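Local atomic coordinates of esterase A (Caulobacter crescentus, PDB entry 5GKV), a protein that probably acts as a serine esterase and hydrolase, being a penicillin-binding protein homologue of the beta-lactamase family. Residues 76-81 / 271-276; 93-98 / 291-296; 99-104 / 297-302; 255-260 / 265-270. All coordinates share one frame; numbering follows the deposited sequence.

Overall arrangement
The four contacts lie within a single beta-lactamase-family fold and fall into two groups. Contacts 1 and 4 meet at the small sheet where strands 76-77 and 266-268 are neighbours: Leu78 N and Gly266 O lie 2.8 Å apart, a probable hydrogen bond. Contact 1 is buried and wholly apolar, whereas contact 4, partly buried, mixes amide hydrogen bonds with aromatic packing. Contacts 2 and 3 share helix 294-301, with centres about 9 Å apart. Contact 2, nearer the surface, is polar, with hydrogen bonds to a carboxylate at a helix start; contact 3 is a buried tyrosine against alanines. Leu276 and Leu291 touch, connecting contacts 1 and 2.

Contact 1: 76-81 / 271-276; sequences TALFST and PALARL
Where the chain turns out of strand 76-77, it passes helix 270-281 at a distance, and the closest approach of the backbones, Thr81 CA to Leu273 CA, is 9.4 Å. Side chains alone fill that gap. The strand leads into the segment that carries Ser80, the first residue of a Ser-Thr-Thr-Lys sequence matching the SxxK motif of penicillin-binding proteins and serine beta-lactamases, in which the serine is normally the nucleophile. Leu78 and Leu273 extend toward each other and meet tip to tip through their methyl groups. In Leu78 the CG is anti to the carbonyl carbon (chi1 -57°), which carries CG toward the helix, and both methyls reach Leu273; its CD2 lies 3.8 Å from Leu273 CD1. Leu273 has the same kind of first torsion, and its CD2 approaches the other branch, with 4.1 Å to Leu78 CD1. Around this pair the core continues: Leu273 also rests on Ala268 of the neighbouring strand and on Ala359 and Val361 of the large antiparallel sheet, so this one leucine joins the helix to both sheets and to the SxxK segment. Thr81 faces two ways, since its OG1 is hydrogen-bonded to Ser346 OG while its methyl is turned to the helix. A backbone bond from Thr81 N to Leu78 O, 3.1 Å, holds the two contact residues on one tight turn, and Thr81 CG2 completes the patch at 4.2 Å from Leu273 CD1.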
loop_
_atom_site.group_PDB
_atom_site.type_symbol
_atom_site.label_atom_id
_atom_site.label_comp_id
_atom_site.label_asym_id
_atom_site.label_seq_id
_atom_site.Cartn_x
_atom_site.Cartn_y
_atom_site.Cartn_z
ATOM N N THR A 76 -7.031 7.502 -8.324
ATOM C CA THR A 76 -6.238 6.498 -9.036
ATOM C C THR A 76 -6.174 5.226 -8.207
ATOM O O THR A 76 -6.064 5.278 -6.978
ATOM C CB THR A 76 -4.790 6.983 -9.345
ATOM O OG1 THR A 76 -4.839 8.252 -10.013
ATOM C CG2 THR A 76 -4.064 6.015 -10.273
ATOM N N ALA A 77 -6.227 4.085 -8.882
ATOM C CA ALA A 77 -5.940 2.815 -8.219
ATOM C C ALA A 77 -4.536 2.815 -7.612
ATOM O O ALA A 77 -3.562 3.161 -8.275
ATOM C CB ALA A 77 -6.084 1.666 -9.221
ATOM N N LEU A 78 -4.432 2.385 -6.350
ATOM C CA LEU A 78 -3.178 2.433 -5.608
ATOM C C LEU A 78 -2.395 1.126 -5.654
ATOM O O LEU A 78 -1.211 1.120 -5.304
ATOM C CB LEU A 78 -3.446 2.784 -4.132
ATOM C CG LEU A 78 -4.186 4.094 -3.867
ATOM C CD1 LEU A 78 -4.453 4.269 -2.338
ATOM C CD2 LEU A 78 -3.421 5.309 -4.457
ATOM N N PHE A 79 -3.031 0.034 -6.069
ATOM C CA PHE A 79 -2.470 -1.318 -6.020
ATOM C C PHE A 79 -1.864 -1.524 -4.633
ATOM O O PHE A 79 -2.519 -1.175 -3.641
ATOM C CB PHE A 79 -1.535 -1.522 -7.210
ATOM C CG PHE A 79 -2.261 -1.448 -8.517
ATOM C CD1 PHE A 79 -3.041 -2.517 -8.939
ATOM C CD2 PHE A 79 -2.239 -0.292 -9.279
ATOM C CE1 PHE A 79 -3.763 -2.442 -10.121
ATOM C CE2 PHE A 79 -2.951 -0.212 -10.461
ATOM C CZ PHE A 79 -3.712 -1.282 -10.881
ATOM N N SER A 80 -0.640 -2.044 -4.517
ATOM C CA SER A 80 -0.144 -2.469 -3.214
ATOM C C SER A 80 0.203 -1.306 -2.297
ATOM O O SER A 80 0.483 -1.542 -1.123
ATOM C CB SER A 80 1.061 -3.404 -3.379
ATOM O OG SER A 80 1.956 -2.957 -4.383
ATOM N N THR A 81 0.169 -0.056 -2.781
ATOM C CA THR A 81 0.262 1.039 -1.821
ATOM C C THR A 81 -0.878 0.945 -0.810
ATOM O O THR A 81 -0.719 1.321 0.358
ATOM C CB THR A 81 0.275 2.396 -2.547
ATOM O OG1 THR A 81 1.437 2.451 -3.377
ATOM C CG2 THR A 81 0.339 3.562 -1.533
ATOM N N PRO A 271 -2.491 13.768 -1.870
ATOM C CA PRO A 271 -2.590 14.423 -0.550
ATOM C C PRO A 271 -3.326 13.599 0.494
ATOM O O PRO A 271 -3.004 13.687 1.686
ATOM C CB PRO A 271 -3.339 15.730 -0.857
ATOM C CG PRO A 271 -3.166 15.953 -2.308
ATOM C CD PRO A 271 -3.104 14.596 -2.929
ATOM N N ALA A 272 -4.350 12.843 0.097
ATOM C CA ALA A 272 -5.038 12.001 1.072
ATOM C C ALA A 272 -4.059 11.042 1.741
ATOM O O ALA A 272 -4.053 10.905 2.977
ATOM C CB ALA A 272 -6.183 11.240 0.403
ATOM N N LEU A 273 -3.183 10.405 0.949
ATOM C CA LEU A 273 -2.204 9.485 1.525
ATOM C C LEU A 273 -1.149 10.229 2.331
ATOM O O LEU A 273 -0.716 9.753 3.393
ATOM C CB LEU A 273 -1.541 8.648 0.422
ATOM C CG LEU A 273 -2.495 7.664 -0.271
ATOM C CD1 LEU A 273 -1.851 7.147 -1.554
ATOM C CD2 LEU A 273 -2.857 6.510 0.667
ATOM N N ALA A 274 -0.717 11.392 1.849
ATOM C CA ALA A 274 0.299 12.146 2.580
ATOM C C ALA A 274 -0.225 12.585 3.940
ATOM O O ALA A 274 0.517 12.576 4.932
ATOM C CB ALA A 274 0.767 13.358 1.754
ATOM N N ARG A 275 -1.507 12.966 4.010
ATOM C CA ARG A 275 -2.096 13.351 5.286
ATOM C C ARG A 275 -2.222 12.150 6.219
ATOM O O ARG A 275 -1.889 12.248 7.404
ATOM C CB ARG A 275 -3.459 14.009 5.054
ATOM C CG ARG A 275 -3.375 15.333 4.304
ATOM C CD ARG A 275 -4.752 15.945 4.055
ATOM N NE ARG A 275 -5.478 16.117 5.301
ATOM C CZ ARG A 275 -6.807 16.087 5.410
ATOM N NH1 ARG A 275 -7.564 15.889 4.334
ATOM N NH2 ARG A 275 -7.380 16.243 6.601
ATOM N N LEU A 276 -2.677 11.006 5.695
ATOM C CA LEU A 276 -2.836 9.822 6.535
ATOM C C LEU A 276 -1.493 9.352 7.079
ATOM O O LEU A 276 -1.342 9.133 8.291
ATOM C CB LEU A 276 -3.540 8.703 5.752
ATOM C CG LEU A 276 -3.799 7.412 6.551
ATOM C CD1 LEU A 276 -4.734 7.679 7.719
ATOM C CD2 LEU A 276 -4.370 6.336 5.660
#

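Contact 2: 93-98 / 291-296; sequences LVDEGR and LITPAG
The carboxylate of Asp95 is gripped by Thr293 at both of its oxygens. Thr293 OG1 donates to Asp95 OD1 on the syn side, 30° out of the carboxylate plane, over 2.7 Å. Thr293 N reaches the other oxygen from above that plane, 46° out of it, with 2.9 Å to Asp95 OD2 and a nearly straight N-H. At the same oxygen lie two carbons: Thr293 CG2 packs tightly, 3.1 Å from Asp95 OD2, and Ile292 CG1 is 3.5 Å from Asp95 OD2. The aspartate gets there because its CG is anti to the backbone N (chi1 -174°), which swings the carboxylate off the end of helix 82-95 and across to the start of helix 294-301, a distant part of the chain. Thr293 is the N-cap of that helix: the hydroxyl that donates to Asp95 also accepts from Gly296 N, 3.0 Å from Thr293 OG1, so a single oxygen serves both the helix start and the acid. A negative charge beside a helix N-terminus is probably stabilised there. The backbones come very close, with Asp95 CA and Gly296 CA 4.8 Å apart, and the glycine CA lies directly against OD1. Just beyond, helix 82-95 ends in a Schellman motif at Gly97, which has positive phi: Gly97 N bonds to Val94 O and Arg98 N to Leu93 O. On the flank a water donates to Glu96 OE2 and to Leu291 O, which also accepts from Arg92 NE.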
loop_
_atom_site.group_PDB
_atom_site.type_symbol
_atom_site.label_atom_id
_atom_site.label_comp_id
_atom_site.label_asym_id
_atom_site.label_seq_id
_atom_site.Cartn_x
_atom_site.Cartn_y
_atom_site.Cartn_z
ATOM N N LEU A 93 -6.192 -1.609 15.749
ATOM C CA LEU A 93 -6.803 -2.652 16.583
ATOM C C LEU A 93 -5.861 -3.118 17.678
ATOM O O LEU A 93 -6.289 -3.349 18.817
ATOM C CB LEU A 93 -7.215 -3.866 15.759
ATOM C CG LEU A 93 -8.358 -3.737 14.779
ATOM C CD1 LEU A 93 -8.603 -5.106 14.129
ATOM C CD2 LEU A 93 -9.603 -3.253 15.514
ATOM N N VAL A 94 -4.584 -3.316 17.341
ATOM C CA VAL A 94 -3.625 -3.754 18.349
ATOM C C VAL A 94 -3.441 -2.668 19.404
ATOM O O VAL A 94 -3.494 -2.932 20.617
ATOM C CB VAL A 94 -2.291 -4.146 17.687
ATOM C CG1 VAL A 94 -1.243 -4.453 18.737
ATOM C CG2 VAL A 94 -2.498 -5.367 16.800
ATOM N N ASP A 95 -3.243 -1.429 18.957
ATOM C CA ASP A 95 -3.055 -0.314 19.882
ATOM C C ASP A 95 -4.238 -0.161 20.824
ATOM O O ASP A 95 -4.059 0.221 21.986
ATOM C CB ASP A 95 -2.844 0.987 19.099
ATOM C CG ASP A 95 -2.483 2.176 19.998
ATOM O OD1 ASP A 95 -1.606 2.037 20.880
ATOM O OD2 ASP A 95 -3.079 3.263 19.806
ATOM N N GLU A 96 -5.447 -0.447 20.343
ATOM C CA GLU A 96 -6.652 -0.370 21.150
ATOM C C GLU A 96 -6.812 -1.559 22.090
ATOM O O GLU A 96 -7.773 -1.586 22.860
ATOM C CB GLU A 96 -7.891 -0.261 20.256
ATOM C CG GLU A 96 -7.991 1.055 19.474
ATOM C CD GLU A 96 -8.975 0.964 18.317
ATOM O OE1 GLU A 96 -9.772 0.001 18.270
ATOM O OE2 GLU A 96 -8.942 1.851 17.439
ATOM N N GLY A 97 -5.908 -2.534 22.048
ATOM C CA GLY A 97 -6.019 -3.704 22.904
ATOM C C GLY A 97 -7.059 -4.720 22.488
ATOM O O GLY A 97 -7.455 -5.547 23.306
ATOM N N ARG A 98 -7.513 -4.696 21.240
ATOM C CA ARG A 98 -8.485 -5.665 20.755
ATOM C C ARG A 98 -7.827 -6.859 20.067
ATOM O O ARG A 98 -8.523 -7.802 19.693
ATOM C CB ARG A 98 -9.463 -4.988 19.792
ATOM C CG ARG A 98 -10.230 -3.818 20.403
ATOM C CD ARG A 98 -11.343 -3.354 19.475
ATOM N NE ARG A 98 -12.422 -4.336 19.496
ATOM C CZ ARG A 98 -13.501 -4.289 18.716
ATOM N NH1 ARG A 98 -13.664 -3.300 17.829
ATOM N NH2 ARG A 98 -14.429 -5.240 18.820
ATOM N N LEU A 291 -5.423 9.116 15.890
ATOM C CA LEU A 291 -5.718 7.855 15.214
ATOM C C LEU A 291 -5.081 6.653 15.895
ATOM O O LEU A 291 -5.595 5.537 15.768
ATOM C CB LEU A 291 -5.227 7.902 13.761
ATOM C CG LEU A 291 -5.880 8.986 12.914
ATOM C CD1 LEU A 291 -5.351 8.947 11.497
ATOM C CD2 LEU A 291 -7.381 8.781 12.940
ATOM N N ILE A 292 -3.977 6.862 16.607
ATOM C CA ILE A 292 -3.176 5.787 17.184
ATOM C C ILE A 292 -2.170 6.442 18.126
ATOM O O ILE A 292 -1.821 7.614 17.941
ATOM C CB ILE A 292 -2.482 4.973 16.071
ATOM C CG1 ILE A 292 -1.738 3.762 16.635
ATOM C CG2 ILE A 292 -1.517 5.872 15.262
ATOM C CD1 ILE A 292 -1.309 2.747 15.572
ATOM N N THR A 293 -1.704 5.714 19.143
ATOM C CA THR A 293 -0.695 6.266 20.044
ATOM C C THR A 293 0.708 6.118 19.466
ATOM O O THR A 293 0.950 5.278 18.594
ATOM C CB THR A 293 -0.752 5.574 21.412
ATOM O OG1 THR A 293 -0.131 4.277 21.332
ATOM C CG2 THR A 293 -2.192 5.442 21.888
ATOM N N PRO A 294 1.662 6.923 19.943
ATOM C CA PRO A 294 3.066 6.704 19.543
ATOM C C PRO A 294 3.551 5.290 19.804
ATOM O O PRO A 294 4.264 4.707 18.974
ATOM C CB PRO A 294 3.828 7.733 20.388
ATOM C CG PRO A 294 2.825 8.855 20.603
ATOM C CD PRO A 294 1.469 8.190 20.681
ATOM N N ALA A 295 3.179 4.720 20.951
ATOM C CA ALA A 295 3.522 3.329 21.227
ATOM C C ALA A 295 2.979 2.406 20.142
ATOM O O ALA A 295 3.681 1.491 19.689
ATOM C CB ALA A 295 2.988 2.926 22.597
ATOM N N GLY A 296 1.735 2.647 19.704
ATOM C CA GLY A 296 1.132 1.807 18.681
ATOM C C GLY A 296 1.838 1.918 17.341
ATOM O O GLY A 296 2.002 0.918 16.631
HETATM O O HOH W 1 -6.435 3.593 17.639
#

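Contact 3: 99-104 / 297-302; sequences LAYDQA and IKAATA
Tyr101 lays the far end of its ring against the last turn of helix 294-301, where it overlaps Ala300 and Ala299. The phenol oxygen presses hardest: Tyr101 OH is 3.2 Å from Ala300 CB, a tight fit between an oxygen and a methyl carbon. Behind it the CE2 corner lies against the helix backbone, 3.8 Å from Ala300 CA. The approach is oblique to the ring plane, and the other small side chain comes up at the same corner, with 4.1 Å from Ala299 CB to Tyr101 CE2. Two alanines in succession let the backbone itself form the surface that the ring meets. Because CG is anti to the carbonyl carbon (chi1 -84°), the ring projects out of its loop toward the helix, although the nearest backbones, at Tyr101 CA and Ala300 CA, remain 8.3 Å apart. This loop joins helix 82-95 to helix 105-108 in the beta-lactamase-type fold, and it is shaped by a type I beta turn from Ala100 to Gln103, with Tyr101 at its second position. The turn is closed by Gln103 N bonding to Ala100 O, and the Gln103 side chain, extended from CA to CD, runs back alongside the turn, its OE1 accepting from Ala100 N at 3.0 Å in the carbonyl plane. Helix 82-95 supplies further packing through Ala91 and Val94, both of which touch the tyrosine. Arg304 makes a cation-pi contact with the ring, and its NH1 bonds to Ala299 O as well as Ala302 O, tying the end of the helix to the same aromatic group.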
loop_
_atom_site.group_PDB
_atom_site.type_symbol
_atom_site.label_atom_id
_atom_site.label_comp_id
_atom_site.label_asym_id
_atom_site.label_seq_id
_atom_site.Cartn_x
_atom_site.Cartn_y
_atom_site.Cartn_z
ATOM N N LEU A 99 -6.512 -6.830 19.909
ATOM C CA LEU A 99 -5.719 -7.769 19.124
ATOM C C LEU A 99 -4.287 -7.553 19.560
ATOM O O LEU A 99 -3.942 -6.464 20.023
ATOM C CB LEU A 99 -5.878 -7.509 17.614
ATOM C CG LEU A 99 -5.251 -8.459 16.583
ATOM C CD1 LEU A 99 -5.988 -9.783 16.586
ATOM C CD2 LEU A 99 -5.277 -7.821 15.180
ATOM N N ALA A 100 -3.466 -8.591 19.447
ATOM C CA ALA A 100 -2.054 -8.484 19.783
ATOM C C ALA A 100 -1.247 -9.008 18.610
ATOM O O ALA A 100 -1.673 -9.948 17.936
ATOM C CB ALA A 100 -1.702 -9.257 21.062
ATOM N N TYR A 101 -0.099 -8.373 18.350
ATOM C CA TYR A 101 0.716 -8.779 17.205
ATOM C C TYR A 101 1.234 -10.201 17.358
ATOM O O TYR A 101 1.436 -10.894 16.357
ATOM C CB TYR A 101 1.880 -7.812 17.011
ATOM C CG TYR A 101 1.514 -6.573 16.207
ATOM C CD1 TYR A 101 0.927 -6.693 14.957
ATOM C CD2 TYR A 101 1.767 -5.295 16.695
ATOM C CE1 TYR A 101 0.586 -5.585 14.214
ATOM C CE2 TYR A 101 1.422 -4.149 15.947
ATOM C CZ TYR A 101 0.840 -4.316 14.707
ATOM O OH TYR A 101 0.491 -3.241 13.943
ATOM N N ASP A 102 1.459 -10.666 18.586
ATOM C CA ASP A 102 1.962 -12.022 18.773
ATOM C C ASP A 102 0.845 -13.020 19.062
ATOM O O ASP A 102 1.119 -14.159 19.455
ATOM C CB ASP A 102 3.030 -12.046 19.876
ATOM C CG ASP A 102 2.481 -11.654 21.244
ATOM O OD1 ASP A 102 1.300 -11.239 21.338
ATOM O OD2 ASP A 102 3.244 -11.756 22.228
ATOM N N GLN A 103 -0.404 -12.609 18.875
ATOM C CA GLN A 103 -1.556 -13.489 18.990
ATOM C C GLN A 103 -1.656 -14.388 17.762
ATOM O O GLN A 103 -1.443 -13.942 16.634
ATOM C CB GLN A 103 -2.819 -12.636 19.138
ATOM C CG GLN A 103 -4.119 -13.360 19.325
ATOM C CD GLN A 103 -5.230 -12.380 19.626
ATOM O OE1 GLN A 103 -5.005 -11.163 19.649
ATOM N NE2 GLN A 103 -6.433 -12.893 19.855
ATOM N N ALA A 104 -1.975 -15.664 17.991
ATOM C CA ALA A 104 -2.199 -16.595 16.889
ATOM C C ALA A 104 -3.391 -16.161 16.047
ATOM O O ALA A 104 -4.470 -15.854 16.576
ATOM C CB ALA A 104 -2.423 -18.015 17.425
ATOM N N ILE A 297 2.285 3.131 16.982
ATOM C CA ILE A 297 3.070 3.301 15.761
ATOM C C ILE A 297 4.373 2.520 15.856
ATOM O O ILE A 297 4.742 1.780 14.939
ATOM C CB ILE A 297 3.335 4.791 15.488
ATOM C CG1 ILE A 297 2.004 5.531 15.307
ATOM C CG2 ILE A 297 4.235 4.942 14.243
ATOM C CD1 ILE A 297 2.149 7.031 15.201
ATOM N N LYS A 298 5.085 2.669 16.976
ATOM C CA LYS A 298 6.352 1.967 17.155
ATOM C C LYS A 298 6.173 0.449 17.079
ATOM O O LYS A 298 6.998 -0.252 16.479
ATOM C CB LYS A 298 6.976 2.374 18.491
ATOM C CG LYS A 298 8.344 1.774 18.736
ATOM C CD LYS A 298 8.874 2.152 20.119
ATOM C CE LYS A 298 10.178 1.408 20.422
ATOM N NZ LYS A 298 10.638 1.623 21.823
ATOM N N ALA A 299 5.098 -0.079 17.666
ATOM C CA ALA A 299 4.902 -1.529 17.635
ATOM C C ALA A 299 4.651 -2.024 16.211
ATOM O O ALA A 299 5.138 -3.096 15.820
ATOM C CB ALA A 299 3.749 -1.925 18.559
ATOM N N ALA A 300 3.892 -1.253 15.425
ATOM C CA ALA A 300 3.550 -1.657 14.061
ATOM C C ALA A 300 4.745 -1.607 13.121
ATOM O O ALA A 300 4.794 -2.371 12.152
ATOM C CB ALA A 300 2.447 -0.765 13.493
ATOM N N THR A 301 5.692 -0.704 13.342
ATOM C CA THR A 301 6.725 -0.525 12.334
ATOM C C THR A 301 8.039 -1.210 12.685
ATOM O O THR A 301 8.951 -1.211 11.849
ATOM C CB THR A 301 6.978 0.971 12.082
ATOM O OG1 THR A 301 7.392 1.610 13.301
ATOM C CG2 THR A 301 5.713 1.641 11.576
ATOM N N ALA A 302 8.160 -1.790 13.883
ATOM C CA ALA A 302 9.406 -2.457 14.253
ATOM C C ALA A 302 9.724 -3.577 13.275
ATOM O O ALA A 302 8.831 -4.286 12.802
ATOM C CB ALA A 302 9.318 -3.025 15.671
#

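Contact 4: 255-260 / 265-270; sequences EWRRVE and NGHATA
Different first torsions bring Trp256 and Asn265 together: the indole has CG anti to its own N (chi1 -176°), while the Asn265 amide stands between the backbone N and carbonyl carbon (chi1 83°). The two side chains slide past each other with ring and amide planes nearly perpendicular. Asn265 CB then sits over one face of the six-membered ring, a CH-pi contact 3.7 Å from its centroid. Both N-H groups of the amide are used. Asn265 ND2 donates to Trp256 O at 2.9 Å, nearly along the C=O axis, and to Val259 O at 2.6 Å, from well above that carbonyl plane. One buried amide thereby ties the last turn of helix 253-258, and the chain leaving it, to strand 266-268, the middle strand of the small antiparallel sheet in this beta-lactamase-family fold. Its OD1 accepts from Ile261 N, so the intervening loop is held by the same group. Further along the strand, His267 meets the tryptophan rim to rim, with 3.7 Å from its CE1 to Trp256 CZ3. A water in the plane of the imidazole links His267 NE2 to Arg257 NE, 3.0 Å from that water.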
loop_
_atom_site.group_PDB
_atom_site.type_symbol
_atom_site.label_atom_id
_atom_site.label_comp_id
_atom_site.label_asym_id
_atom_site.label_seq_id
_atom_site.Cartn_x
_atom_site.Cartn_y
_atom_site.Cartn_z
ATOM N N GLU A 255 -16.763 -3.722 -11.031
ATOM C CA GLU A 255 -16.818 -4.594 -9.860
ATOM C C GLU A 255 -15.473 -4.625 -9.134
ATOM O O GLU A 255 -15.433 -4.656 -7.898
ATOM C CB GLU A 255 -17.272 -6.008 -10.236
ATOM C CG GLU A 255 -18.009 -6.715 -9.072
ATOM C CD GLU A 255 -18.107 -8.227 -9.235
ATOM O OE1 GLU A 255 -18.368 -8.928 -8.226
ATOM O OE2 GLU A 255 -17.931 -8.713 -10.373
ATOM N N TRP A 256 -14.361 -4.592 -9.880
ATOM C CA TRP A 256 -13.054 -4.557 -9.231
ATOM C C TRP A 256 -12.896 -3.309 -8.374
ATOM O O TRP A 256 -12.268 -3.364 -7.309
ATOM C CB TRP A 256 -11.935 -4.638 -10.276
ATOM C CG TRP A 256 -10.560 -4.712 -9.674
ATOM C CD1 TRP A 256 -9.893 -5.841 -9.274
ATOM C CD2 TRP A 256 -9.685 -3.610 -9.403
ATOM N NE1 TRP A 256 -8.656 -5.504 -8.771
ATOM C CE2 TRP A 256 -8.503 -4.143 -8.841
ATOM C CE3 TRP A 256 -9.786 -2.222 -9.583
ATOM C CZ2 TRP A 256 -7.427 -3.336 -8.461
ATOM C CZ3 TRP A 256 -8.727 -1.427 -9.199
ATOM C CH2 TRP A 256 -7.561 -1.985 -8.646
ATOM N N ARG A 257 -13.484 -2.186 -8.802
ATOM C CA ARG A 257 -13.489 -0.989 -7.966
ATOM C C ARG A 257 -14.412 -1.139 -6.764
ATOM O O ARG A 257 -14.068 -0.705 -5.659
ATOM C CB ARG A 257 -13.901 0.218 -8.800
ATOM C CG ARG A 257 -12.905 0.522 -9.907
ATOM C CD ARG A 257 -13.373 1.658 -10.788
ATOM N NE ARG A 257 -12.481 1.793 -11.936
ATOM C CZ ARG A 257 -12.731 2.549 -13.001
ATOM N NH1 ARG A 257 -13.857 3.249 -13.080
ATOM N NH2 ARG A 257 -11.855 2.604 -13.993
ATOM N N ARG A 258 -15.586 -1.753 -6.964
ATOM C CA ARG A 258 -16.632 -1.756 -5.941
ATOM C C ARG A 258 -16.259 -2.613 -4.734
ATOM O O ARG A 258 -16.561 -2.246 -3.589
ATOM C CB ARG A 258 -17.960 -2.257 -6.533
ATOM C CG ARG A 258 -18.758 -1.242 -7.354
ATOM C CD ARG A 258 -20.177 -1.771 -7.682
ATOM N NE ARG A 258 -20.172 -2.779 -8.748
ATOM C CZ ARG A 258 -20.280 -2.504 -10.047
ATOM N NH1 ARG A 258 -20.414 -1.249 -10.455
ATOM N NH2 ARG A 258 -20.254 -3.486 -10.946
ATOM N N VAL A 259 -15.644 -3.776 -4.967
ATOM C CA VAL A 259 -15.356 -4.708 -3.877
ATOM C C VAL A 259 -14.188 -4.181 -3.053
ATOM O O VAL A 259 -13.611 -3.133 -3.365
ATOM C CB VAL A 259 -15.063 -6.126 -4.408
ATOM C CG1 VAL A 259 -16.301 -6.707 -5.083
ATOM C CG2 VAL A 259 -13.862 -6.116 -5.376
ATOM N N GLU A 260 -13.830 -4.898 -1.993
ATOM C CA GLU A 260 -12.703 -4.527 -1.149
ATOM C C GLU A 260 -11.584 -5.530 -1.371
ATOM O O GLU A 260 -11.760 -6.722 -1.108
ATOM C CB GLU A 260 -13.096 -4.509 0.325
ATOM C CG GLU A 260 -14.195 -3.534 0.658
ATOM C CD GLU A 260 -14.336 -3.365 2.161
ATOM O OE1 GLU A 260 -13.411 -3.810 2.897
ATOM O OE2 GLU A 260 -15.362 -2.795 2.591
ATOM N N ASN A 265 -6.769 -2.676 -4.204
ATOM C CA ASN A 265 -7.769 -1.891 -4.934
ATOM C C ASN A 265 -8.210 -0.635 -4.191
ATOM O O ASN A 265 -9.296 -0.107 -4.460
ATOM C CB ASN A 265 -8.986 -2.746 -5.314
ATOM C CG ASN A 265 -9.995 -2.871 -4.195
ATOM O OD1 ASN A 265 -9.642 -2.873 -3.011
ATOM N ND2 ASN A 265 -11.272 -2.985 -4.566
ATOM N N GLY A 266 -7.393 -0.120 -3.282
ATOM C CA GLY A 266 -7.640 1.220 -2.785
ATOM C C GLY A 266 -7.569 2.248 -3.903
ATOM O O GLY A 266 -6.868 2.070 -4.906
ATOM N N HIS A 267 -8.315 3.335 -3.723
ATOM C CA HIS A 267 -8.297 4.491 -4.614
ATOM C C HIS A 267 -8.125 5.758 -3.789
ATOM O O HIS A 267 -8.822 5.940 -2.779
ATOM C CB HIS A 267 -9.595 4.583 -5.428
ATOM C CG HIS A 267 -9.701 3.547 -6.503
ATOM N ND1 HIS A 267 -10.036 2.236 -6.234
ATOM C CD2 HIS A 267 -9.504 3.621 -7.841
ATOM C CE1 HIS A 267 -10.038 1.548 -7.364
ATOM N NE2 HIS A 267 -9.724 2.364 -8.354
ATOM N N ALA A 268 -7.242 6.656 -4.233
ATOM C CA ALA A 268 -6.967 7.843 -3.430
ATOM C C ALA A 268 -6.327 8.918 -4.293
ATOM O O ALA A 268 -5.900 8.667 -5.422
ATOM C CB ALA A 268 -6.055 7.529 -2.245
ATOM N N THR A 269 -6.220 10.111 -3.715
ATOM C CA THR A 269 -5.342 11.159 -4.220
ATOM C C THR A 269 -4.050 11.165 -3.411
ATOM O O THR A 269 -3.979 10.626 -2.297
ATOM C CB THR A 269 -5.984 12.543 -4.115
ATOM O OG1 THR A 269 -6.115 12.883 -2.728
ATOM C CG2 THR A 269 -7.344 12.586 -4.815
ATOM N N ALA A 270 -3.020 11.783 -3.985
ATOM C CA ALA A 270 -1.737 11.850 -3.286
ATOM C C ALA A 270 -1.837 12.599 -1.959
ATOM O O ALA A 270 -1.335 12.083 -0.941
ATOM C CB ALA A 270 -0.687 12.455 -4.220
HETATM O O HOH W 2 -11.613 0.454 -4.090
HETATM O O HOH W 3 -9.604 1.545 -11.164
#